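Local coordinates for protein trilobed Protease (Pyrococcus furiosus, PDB 2GOP) that forms the beta-propeller domain of the Trilobed protease and, as in related propeller-bearing peptidases, probably controls access of substrates to the catalytic part, at residues A[12-17]-A[321-326]; A[152-157]-A[166-171]; A[256-261]-A[275-280]. One frame throughout, in Å; residues are numbered along the deposited sequence. Where two conformers were deposited one is given.

Contact 1: A[12-17]-A[321-326]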
loop_
_atom_site.group_PDB
_atom_site.type_symbol
_atom_site.label_atom_id
_atom_site.label_comp_id
_atom_site.label_asym_id
_atom_site.label_seq_id
_atom_site.Cartn_x
_atom_site.Cartn_y
_atom_site.Cartn_z
ATOM N N ALA A 12 -5.792 17.927 21.193
ATOM C CA ALA A 12 -4.606 17.205 21.710
ATOM C C ALA A 12 -4.058 17.601 23.091
ATOM O O ALA A 12 -3.185 18.464 23.210
ATOM C CB ALA A 12 -3.488 17.244 20.682
ATOM N N LYS A 13 -4.575 16.931 24.119
ATOM C CA LYS A 13 -4.077 17.049 25.488
ATOM C C LYS A 13 -3.312 15.774 25.858
ATOM O O LYS A 13 -2.907 15.600 27.011
ATOM C CB LYS A 13 -5.246 17.202 26.474
ATOM C CG LYS A 13 -6.409 18.085 26.012
ATOM C CD LYS A 13 -6.351 19.488 26.597
ATOM C CE LYS A 13 -5.098 20.239 26.189
ATOM N NZ LYS A 13 -5.129 21.639 26.695
ATOM N N PHE A 14 -3.119 14.895 24.876
ATOM C CA PHE A 14 -2.807 13.490 25.139
ATOM C C PHE A 14 -1.359 13.097 24.884
ATOM O O PHE A 14 -0.593 13.843 24.287
ATOM C CB PHE A 14 -3.725 12.596 24.300
ATOM C CG PHE A 14 -5.186 12.815 24.571
ATOM C CD1 PHE A 14 -5.710 12.581 25.838
ATOM C CD2 PHE A 14 -6.038 13.262 23.566
ATOM C CE1 PHE A 14 -7.057 12.785 26.095
ATOM C CE2 PHE A 14 -7.387 13.465 23.818
ATOM C CZ PHE A 14 -7.896 13.229 25.085
ATOM N N ALA A 15 -1.008 11.915 25.376
ATOM C CA ALA A 15 0.261 11.269 25.087
ATOM C C ALA A 15 -0.011 10.209 24.034
ATOM O O ALA A 15 -0.927 9.406 24.188
ATOM C CB ALA A 15 0.829 10.639 26.338
ATOM N N TYR A 16 0.775 10.219 22.962
ATOM C CA TYR A 16 0.584 9.290 21.855
ATOM C C TYR A 16 1.763 8.327 21.775
ATOM O O TYR A 16 2.886 8.734 21.479
ATOM C CB TYR A 16 0.417 10.059 20.544
ATOM C CG TYR A 16 -0.810 10.940 20.521
ATOM C CD1 TYR A 16 -2.067 10.410 20.239
ATOM C CD2 TYR A 16 -0.720 12.300 20.800
ATOM C CE1 TYR A 16 -3.206 11.219 20.230
ATOM C CE2 TYR A 16 -1.849 13.114 20.801
ATOM C CZ TYR A 16 -3.090 12.569 20.515
ATOM O OH TYR A 16 -4.210 13.379 20.500
ATOM N N LEU A 17 1.485 7.049 22.031
ATOM C CA LEU A 17 2.510 6.014 22.101
ATOM C C LEU A 17 2.645 5.276 20.771
ATOM O O LEU A 17 1.647 4.949 20.137
ATOM C CB LEU A 17 2.179 4.996 23.193
ATOM C CG LEU A 17 2.654 5.319 24.616
ATOM C CD1 LEU A 17 2.134 6.645 25.112
ATOM C CD2 LEU A 17 2.242 4.207 25.535
ATOM N N THR A 321 -12.643 3.625 24.074
ATOM C CA THR A 321 -12.650 4.640 25.137
ATOM C C THR A 321 -11.265 5.035 25.644
ATOM O O THR A 321 -11.145 5.972 26.440
ATOM C CB THR A 321 -13.469 4.157 26.345
ATOM O OG1 THR A 321 -12.995 2.869 26.755
ATOM C CG2 THR A 321 -14.944 4.063 25.982
ATOM N N ARG A 322 -10.228 4.328 25.198
ATOM C CA ARG A 322 -8.879 4.567 25.680
ATOM C C ARG A 322 -7.882 4.591 24.534
ATOM O O ARG A 322 -7.789 3.633 23.772
ATOM C CB ARG A 322 -8.476 3.469 26.662
ATOM C CG ARG A 322 -9.167 3.532 27.996
ATOM C CD ARG A 322 -8.583 4.644 28.849
ATOM N NE ARG A 322 -9.205 4.689 30.169
ATOM C CZ ARG A 322 -10.393 5.229 30.433
ATOM N NH1 ARG A 322 -11.113 5.803 29.470
ATOM N NH2 ARG A 322 -10.857 5.200 31.679
ATOM N N LEU A 323 -7.131 5.680 24.423
ATOM C CA LEU A 323 -5.985 5.715 23.532
ATOM C C LEU A 323 -5.030 4.587 23.898
ATOM O O LEU A 323 -5.007 4.116 25.033
ATOM C CB LEU A 323 -5.248 7.058 23.621
ATOM C CG LEU A 323 -5.774 8.214 22.774
ATOM C CD1 LEU A 323 -5.012 9.488 23.112
ATOM C CD2 LEU A 323 -5.658 7.876 21.290
ATOM N N ARG A 324 -4.251 4.152 22.924
ATOM C CA ARG A 324 -3.272 3.097 23.144
ATOM C C ARG A 324 -2.360 3.359 24.347
ATOM O O ARG A 324 -1.898 4.482 24.566
ATOM C CB ARG A 324 -2.434 2.860 21.886
ATOM C CG ARG A 324 -1.715 4.090 21.362
ATOM C CD ARG A 324 -1.492 4.016 19.865
ATOM N NE ARG A 324 -0.973 5.277 19.333
ATOM C CZ ARG A 324 -1.712 6.306 18.923
ATOM N NH1 ARG A 324 -3.036 6.275 18.968
ATOM N NH2 ARG A 324 -1.111 7.387 18.454
ATOM N N GLU A 325 -2.144 2.300 25.125
ATOM C CA GLU A 325 -1.161 2.261 26.208
ATOM C C GLU A 325 -0.317 0.989 26.031
ATOM O O GLU A 325 -0.669 0.109 25.243
ATOM C CB GLU A 325 -1.857 2.227 27.567
ATOM C CG GLU A 325 -2.709 3.463 27.905
ATOM C CD GLU A 325 -1.896 4.688 28.312
ATOM O OE1 GLU A 325 -0.672 4.573 28.545
ATOM O OE2 GLU A 325 -2.497 5.781 28.403
ATOM N N LEU A 326 0.779 0.893 26.769
ATOM C CA LEU A 326 1.676 -0.252 26.683
ATOM C C LEU A 326 1.258 -1.352 27.648
ATOM O O LEU A 326 0.904 -1.094 28.807
ATOM C CB LEU A 326 3.113 0.175 26.989
ATOM C CG LEU A 326 4.233 -0.740 26.486
ATOM C CD1 LEU A 326 4.419 -0.596 25.001
ATOM C CD2 LEU A 326 5.528 -0.423 27.211
HETATM O O HOH W 1 -1.435 6.741 23.185
#
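Leu323 and Arg324 meet the rings of Phe14 and Tyr16. CD1 of Leu323 touches both rings and approaches each obliquely. It lies 3.6 Å from Phe14 CB and 3.8 Å from Tyr16 CE1. The hydroxyl of Tyr16 sits at the edge of the Phe14 ring, in its plane. At the edge of the Tyr16 ring comes Arg324, whose NH2 is 3.6 Å from Tyr16 CD1. The guanidinium plane is turned 35° from that ring. Its own edge is taken by Leu17: Arg324 NE donates to Leu17 O at 2.8 Å, with a bent N-H...O angle of 143°. The oxygen lies in the guanidinium plane and the donor in the carbonyl plane. CG of Arg324 lies between its backbone N and carbonyl carbon (chi1 56°), and the extended chain from CG carries NE to the Leu17 carbonyl. Arg324 NH1 forms a salt bridge with Glu318. A leucine in place of Arg324 would probably leave the Leu17 carbonyl without this donor and Glu318 without its mate. A water stands over one guanidinium face, off toward the rim. The same water bridges the backbones. It donates to Ala15 O and, at 2.7 Å, to Arg324 O, and accepts from Leu17 N. Leu17 CD2 meets Glu325 CA and Leu326 N. The Glu325 carboxylate is held by Thr337, Tyr339 and Asn340. Strand 16-23 opens the first sheet of the propeller and strand 325-329 belongs to the last. Leu17 also packs on strands 26-35 and 313-318, and the contact lies at the seam between the first and last blades.

Contact 2: A[152-157]-A[166-171]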
loop_
_atom_site.group_PDB
_atom_site.type_symbol
_atom_site.label_atom_id
_atom_site.label_comp_id
_atom_site.label_asym_id
_atom_site.label_seq_id
_atom_site.Cartn_x
_atom_site.Cartn_y
_atom_site.Cartn_z
ATOM N N THR A 152 17.489 2.112 -3.299
ATOM C CA THR A 152 17.478 1.857 -1.865
ATOM C C THR A 152 18.902 1.534 -1.477
ATOM O O THR A 152 19.559 0.739 -2.147
ATOM C CB THR A 152 16.567 0.672 -1.488
ATOM O OG1 THR A 152 15.282 0.825 -2.113
ATOM C CG2 THR A 152 16.399 0.595 0.034
ATOM N N THR A 153 19.387 2.174 -0.417
ATOM C CA THR A 153 20.723 1.901 0.108
ATOM C C THR A 153 20.673 1.075 1.397
ATOM O O THR A 153 19.868 1.337 2.301
ATOM C CB THR A 153 21.509 3.208 0.346
ATOM O OG1 THR A 153 21.631 3.917 -0.892
ATOM C CG2 THR A 153 22.891 2.920 0.888
ATOM N N PHE A 154 21.534 0.066 1.444
ATOM C CA PHE A 154 21.715 -0.800 2.600
ATOM C C PHE A 154 23.088 -0.513 3.233
ATOM O O PHE A 154 24.124 -0.632 2.570
ATOM C CB PHE A 154 21.647 -2.275 2.181
ATOM C CG PHE A 154 20.295 -2.712 1.617
ATOM C CD1 PHE A 154 19.846 -2.243 0.390
ATOM C CD2 PHE A 154 19.504 -3.635 2.301
ATOM C CE1 PHE A 154 18.621 -2.657 -0.135
ATOM C CE2 PHE A 154 18.290 -4.045 1.782
ATOM C CZ PHE A 154 17.853 -3.559 0.546
ATOM N N TRP A 155 23.091 -0.141 4.512
ATOM C CA TRP A 155 24.327 0.050 5.260
ATOM C C TRP A 155 24.432 -0.968 6.395
ATOM O O TRP A 155 23.472 -1.168 7.150
ATOM C CB TRP A 155 24.375 1.426 5.915
ATOM C CG TRP A 155 24.358 2.626 5.038
ATOM C CD1 TRP A 155 25.432 3.281 4.544
ATOM C CD2 TRP A 155 23.204 3.400 4.659
ATOM N NE1 TRP A 155 25.025 4.392 3.833
ATOM C CE2 TRP A 155 23.660 4.483 3.895
ATOM C CE3 TRP A 155 21.824 3.254 4.864
ATOM C CZ2 TRP A 155 22.790 5.425 3.335
ATOM C CZ3 TRP A 155 20.968 4.188 4.316
ATOM C CH2 TRP A 155 21.454 5.254 3.547
ATOM N N ILE A 156 25.598 -1.587 6.535
ATOM C CA ILE A 156 25.918 -2.327 7.749
ATOM C C ILE A 156 26.911 -1.487 8.536
ATOM O O ILE A 156 28.005 -1.198 8.057
ATOM C CB ILE A 156 26.503 -3.715 7.454
ATOM C CG1 ILE A 156 25.502 -4.546 6.643
ATOM C CG2 ILE A 156 26.824 -4.455 8.751
ATOM C CD1 ILE A 156 25.950 -5.987 6.426
ATOM N N PHE A 157 26.495 -1.058 9.720
ATOM C CA PHE A 157 27.341 -0.290 10.602
ATOM C C PHE A 157 27.813 -1.177 11.751
ATOM O O PHE A 157 27.044 -1.964 12.305
ATOM C CB PHE A 157 26.587 0.922 11.155
ATOM C CG PHE A 157 27.478 1.902 11.850
ATOM C CD1 PHE A 157 28.106 2.915 11.135
ATOM C CD2 PHE A 157 27.725 1.796 13.213
ATOM C CE1 PHE A 157 28.943 3.808 11.771
ATOM C CE2 PHE A 157 28.574 2.690 13.850
ATOM C CZ PHE A 157 29.175 3.691 13.131
ATOM N N GLU A 166 29.865 -2.333 5.321
ATOM C CA GLU A 166 29.284 -2.746 4.052
ATOM C C GLU A 166 28.211 -1.736 3.646
ATOM O O GLU A 166 27.539 -1.155 4.503
ATOM C CB GLU A 166 28.688 -4.155 4.145
ATOM C CG GLU A 166 29.711 -5.302 3.990
ATOM C CD GLU A 166 30.019 -6.058 5.278
ATOM O OE1 GLU A 166 29.330 -5.841 6.299
ATOM O OE2 GLU A 166 30.952 -6.894 5.260
ATOM N N GLU A 167 28.074 -1.536 2.342
ATOM C CA GLU A 167 27.099 -0.618 1.779
ATOM C C GLU A 167 26.769 -1.079 0.358
ATOM O O GLU A 167 27.666 -1.346 -0.434
ATOM C CB GLU A 167 27.642 0.816 1.790
ATOM C CG GLU A 167 26.803 1.817 0.975
ATOM C CD GLU A 167 27.080 3.278 1.315
ATOM O OE1 GLU A 167 28.078 3.575 1.998
ATOM O OE2 GLU A 167 26.289 4.138 0.886
ATOM N N PHE A 168 25.488 -1.224 0.042
ATOM C CA PHE A 168 25.096 -1.536 -1.334
ATOM C C PHE A 168 23.749 -0.942 -1.672
ATOM O O PHE A 168 23.000 -0.522 -0.791
ATOM C CB PHE A 168 25.109 -3.047 -1.606
ATOM C CG PHE A 168 24.140 -3.841 -0.776
ATOM C CD1 PHE A 168 22.871 -4.138 -1.256
ATOM C CD2 PHE A 168 24.513 -4.326 0.471
ATOM C CE1 PHE A 168 21.990 -4.886 -0.509
ATOM C CE2 PHE A 168 23.642 -5.070 1.226
ATOM C CZ PHE A 168 22.372 -5.362 0.734
ATOM N N GLU A 169 23.462 -0.899 -2.965
ATOM C CA GLU A 169 22.235 -0.325 -3.466
ATOM C C GLU A 169 21.404 -1.380 -4.183
ATOM O O GLU A 169 21.938 -2.271 -4.836
ATOM C CB GLU A 169 22.554 0.832 -4.409
ATOM C CG GLU A 169 23.120 2.047 -3.689
ATOM C CD GLU A 169 23.341 3.235 -4.608
ATOM O OE1 GLU A 169 23.314 3.055 -5.847
ATOM O OE2 GLU A 169 23.544 4.353 -4.084
ATOM N N LYS A 170 20.094 -1.267 -4.035
ATOM C CA LYS A 170 19.151 -2.042 -4.806
ATOM C C LYS A 170 18.122 -1.090 -5.404
ATOM O O LYS A 170 18.096 0.098 -5.060
ATOM C CB LYS A 170 18.494 -3.094 -3.906
ATOM C CG LYS A 170 19.459 -4.164 -3.428
ATOM C CD LYS A 170 20.009 -4.962 -4.599
ATOM C CE LYS A 170 20.689 -6.232 -4.147
ATOM N NZ LYS A 170 21.098 -7.027 -5.325
ATOM N N PRO A 171 17.295 -1.583 -6.335
ATOM C CA PRO A 171 16.244 -0.728 -6.859
ATOM C C PRO A 171 15.280 -0.209 -5.796
ATOM O O PRO A 171 15.143 -0.795 -4.720
ATOM C CB PRO A 171 15.500 -1.649 -7.830
ATOM C CG PRO A 171 16.489 -2.688 -8.206
ATOM C CD PRO A 171 17.306 -2.906 -6.991
#
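Phe154 and Phe168 lie on the same face of the sheet with nearly parallel planes, 8° apart. The rings are slid past each other, so they barely overlap, and their centroids are 4.6 Å apart. Phe154 CB fills the place over the Phe168 face in a CH-pi contact, 3.6 Å from the ring centroid. Trp205 also stacks with the Phe168 ring. Lys170 crosses Phe154 at about a right angle, its CG 3.7 Å from Phe154 CE1, while its amine goes to Glu210.

On the other face Trp155 and Glu167 run side by side and point the same way. The indole and carboxylate planes are 53° apart. Glu167 OE2 lies 3.2 Å from Trp155 NE1 and forms a salt bridge with Lys124. Thr153 CG2 rests over one face of the indole, toward its rim. At the strand end Thr152 OG1 donates to Pro171 O at 3.1 Å, from above the carbonyl plane.

The backbones pair antiparallel, with Thr152-Lys170, Phe154-Phe168 and Ile156-Glu166 as the hydrogen-bonded pairs. The bond from Glu166 N to Ile156 O is weak. The phenylalanine face packs on strand 182-188 of the next blade and Trp155 on strand 96-103 of the previous one. The arrangement is a beta hairpin, made by the third and fourth strands of a four-stranded beta-propeller blade.

Contact 3: A[256-261]-A[275-280]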
loop_
_atom_site.group_PDB
_atom_site.type_symbol
_atom_site.label_atom_id
_atom_site.label_comp_id
_atom_site.label_asym_id
_atom_site.label_seq_id
_atom_site.Cartn_x
_atom_site.Cartn_y
_atom_site.Cartn_z
ATOM N N GLY A 256 2.546 -22.350 4.141
ATOM C CA GLY A 256 1.582 -21.399 4.713
ATOM C C GLY A 256 1.128 -21.842 6.107
ATOM O O GLY A 256 1.010 -23.062 6.397
ATOM N N ILE A 257 0.847 -20.864 6.961
ATOM C CA ILE A 257 0.336 -21.131 8.297
ATOM C C ILE A 257 -1.051 -20.511 8.548
ATOM O O ILE A 257 -1.648 -20.786 9.561
ATOM C CB ILE A 257 1.320 -20.679 9.395
ATOM C CG1 ILE A 257 1.571 -19.156 9.340
ATOM C CG2 ILE A 257 2.626 -21.465 9.287
ATOM C CD1 ILE A 257 2.185 -18.573 10.616
ATOM N N LEU A 258 -1.552 -19.700 7.626
ATOM C CA LEU A 258 -2.910 -19.149 7.738
ATOM C C LEU A 258 -3.725 -19.346 6.458
ATOM O O LEU A 258 -4.612 -18.567 6.182
ATOM C CB LEU A 258 -2.824 -17.652 8.069
ATOM C CG LEU A 258 -2.234 -17.284 9.440
ATOM C CD1 LEU A 258 -1.926 -15.789 9.549
ATOM C CD2 LEU A 258 -3.154 -17.722 10.543
ATOM N N ASP A 259 -3.430 -20.368 5.667
ATOM C CA ASP A 259 -4.150 -20.540 4.396
ATOM C C ASP A 259 -5.654 -20.792 4.582
ATOM O O ASP A 259 -6.450 -20.417 3.726
ATOM C CB ASP A 259 -3.580 -21.687 3.571
ATOM C CG ASP A 259 -2.166 -21.465 3.147
ATOM O OD1 ASP A 259 -1.662 -20.323 3.274
ATOM O OD2 ASP A 259 -1.558 -22.471 2.689
ATOM N N GLU A 260 -6.041 -21.400 5.700
ATOM C CA GLU A 260 -7.441 -21.750 5.939
ATOM C C GLU A 260 -8.179 -20.679 6.773
ATOM O O GLU A 260 -9.344 -20.871 7.130
ATOM C CB GLU A 260 -7.550 -23.152 6.571
ATOM C CG GLU A 260 -7.075 -24.312 5.677
ATOM C CD GLU A 260 -5.564 -24.332 5.438
ATOM O OE1 GLU A 260 -4.796 -24.135 6.398
ATOM O OE2 GLU A 260 -5.143 -24.555 4.286
ATOM N N VAL A 261 -7.517 -19.545 7.043
ATOM C CA VAL A 261 -8.101 -18.457 7.830
ATOM C C VAL A 261 -8.312 -17.244 6.929
ATOM O O VAL A 261 -7.358 -16.688 6.411
ATOM C CB VAL A 261 -7.188 -18.070 9.005
ATOM C CG1 VAL A 261 -7.700 -16.833 9.703
ATOM C CG2 VAL A 261 -7.049 -19.254 9.997
ATOM N N VAL A 275 5.476 -18.046 15.666
ATOM C CA VAL A 275 5.138 -16.870 14.909
ATOM C C VAL A 275 4.079 -16.099 15.670
ATOM O O VAL A 275 3.055 -16.650 16.064
ATOM C CB VAL A 275 4.661 -17.231 13.480
ATOM C CG1 VAL A 275 4.174 -15.983 12.735
ATOM C CG2 VAL A 275 5.793 -17.900 12.703
ATOM N N TYR A 276 4.360 -14.816 15.872
ATOM C CA TYR A 276 3.501 -13.910 16.587
ATOM C C TYR A 276 2.949 -12.950 15.550
ATOM O O TYR A 276 3.710 -12.390 14.756
ATOM C CB TYR A 276 4.323 -13.152 17.638
ATOM C CG TYR A 276 4.952 -14.043 18.704
ATOM C CD1 TYR A 276 6.091 -14.779 18.441
ATOM C CD2 TYR A 276 4.406 -14.125 19.978
ATOM C CE1 TYR A 276 6.662 -15.584 19.410
ATOM C CE2 TYR A 276 4.971 -14.930 20.957
ATOM C CZ TYR A 276 6.103 -15.652 20.671
ATOM O OH TYR A 276 6.666 -16.457 21.636
ATOM N N PHE A 277 1.636 -12.758 15.548
ATOM C CA PHE A 277 1.007 -11.986 14.495
ATOM C C PHE A 277 -0.342 -11.425 14.898
ATOM O O PHE A 277 -1.008 -11.936 15.790
ATOM C CB PHE A 277 0.842 -12.855 13.243
ATOM C CG PHE A 277 -0.084 -14.007 13.441
ATOM C CD1 PHE A 277 0.366 -15.184 14.033
ATOM C CD2 PHE A 277 -1.414 -13.920 13.060
ATOM C CE1 PHE A 277 -0.493 -16.244 14.230
ATOM C CE2 PHE A 277 -2.276 -14.990 13.270
ATOM C CZ PHE A 277 -1.805 -16.147 13.858
ATOM N N THR A 278 -0.722 -10.364 14.195
ATOM C CA THR A 278 -2.013 -9.726 14.394
ATOM C C THR A 278 -2.938 -10.066 13.239
ATOM O O THR A 278 -2.509 -10.194 12.087
ATOM C CB THR A 278 -1.906 -8.191 14.531
ATOM O OG1 THR A 278 -1.287 -7.640 13.365
ATOM C CG2 THR A 278 -1.093 -7.808 15.772
ATOM N N LEU A 279 -4.216 -10.245 13.575
ATOM C CA LEU A 279 -5.284 -10.491 12.608
ATOM C C LEU A 279 -6.329 -9.393 12.726
ATOM O O LEU A 279 -6.614 -8.934 13.832
ATOM C CB LEU A 279 -5.957 -11.837 12.881
ATOM C CG LEU A 279 -5.860 -12.964 11.855
ATOM C CD1 LEU A 279 -4.501 -13.095 11.202
ATOM C CD2 LEU A 279 -6.273 -14.258 12.552
ATOM N N PHE A 280 -6.874 -8.976 11.582
ATOM C CA PHE A 280 -8.008 -8.055 11.515
ATOM C C PHE A 280 -9.294 -8.892 11.459
ATOM O O PHE A 280 -9.532 -9.600 10.476
ATOM C CB PHE A 280 -7.922 -7.167 10.275
ATOM C CG PHE A 280 -6.872 -6.088 10.362
ATOM C CD1 PHE A 280 -5.523 -6.409 10.399
ATOM C CD2 PHE A 280 -7.237 -4.753 10.380
ATOM C CE1 PHE A 280 -4.560 -5.419 10.468
ATOM C CE2 PHE A 280 -6.280 -3.754 10.449
ATOM C CZ PHE A 280 -4.937 -4.087 10.492
#
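Leu258 reaches across to Phe277, and the two side chains meet tip to tip. CB of Leu258 points toward strand 274-281. CG follows, anti to the carbonyl carbon (chi1 -66°), and from there the two methyls divide the work. CD1 meets the ring at Phe277 CE2, 3.8 Å away, and also comes near Phe277 CD2. It makes an off-centre CH-pi contact, 4.3 Å from the Phe277 ring centroid and 29° off the ring normal. The same methyl touches Leu279 CD1 at 4.1 Å. CD2 of Leu258 lies against the end of the ring, 3.9 Å from Phe277 CZ. The Phe277 ring in turn has Leu279 CD1 and Val275 O at its edge, in plane.

Two flanking pairs extend the contact. Ile257 and Val275 also meet tip to tip, with Ile257 CD1 3.9 Å from Val275 CG1. Val261 CG1 reaches Leu279 CD2, the two side chains crossing obliquely. A type I beta turn from Leu258 to Val261, closed by the bond from Val261 N to Leu258 O, presents both residues to the strand. Lys245 NZ also donates to Leu258 O.

The turn lies in the loop between strands 254-256 and 264-271, the passage from one blade to the next. Leu246 and Val265 pack on Leu258 from these two blades. Everything that meets between the two segments is carbon. The contact therefore rests on burial of methyls and one ring, with no polar atoms pairing between the segments.

How the contacts relate
The three contacts lie at separate places round the propeller and none touches another. Contact 1 joins the first and last sheets and encloses the other two along the chain. Each sheet is built from consecutive strands, so no blade mixes the two ends of the chain. This is the open Velcro topology, and contact 1 lies at that seam. Contact 2 is internal to the third sheet, about 36 Å from contact 1 between centres, across the centre of the chain. Contact 3 sets the loop leading from the fifth sheet against a strand of the sixth. Its nearest atoms are about 12 Å from contact 1 and about 21 Å from contact 2.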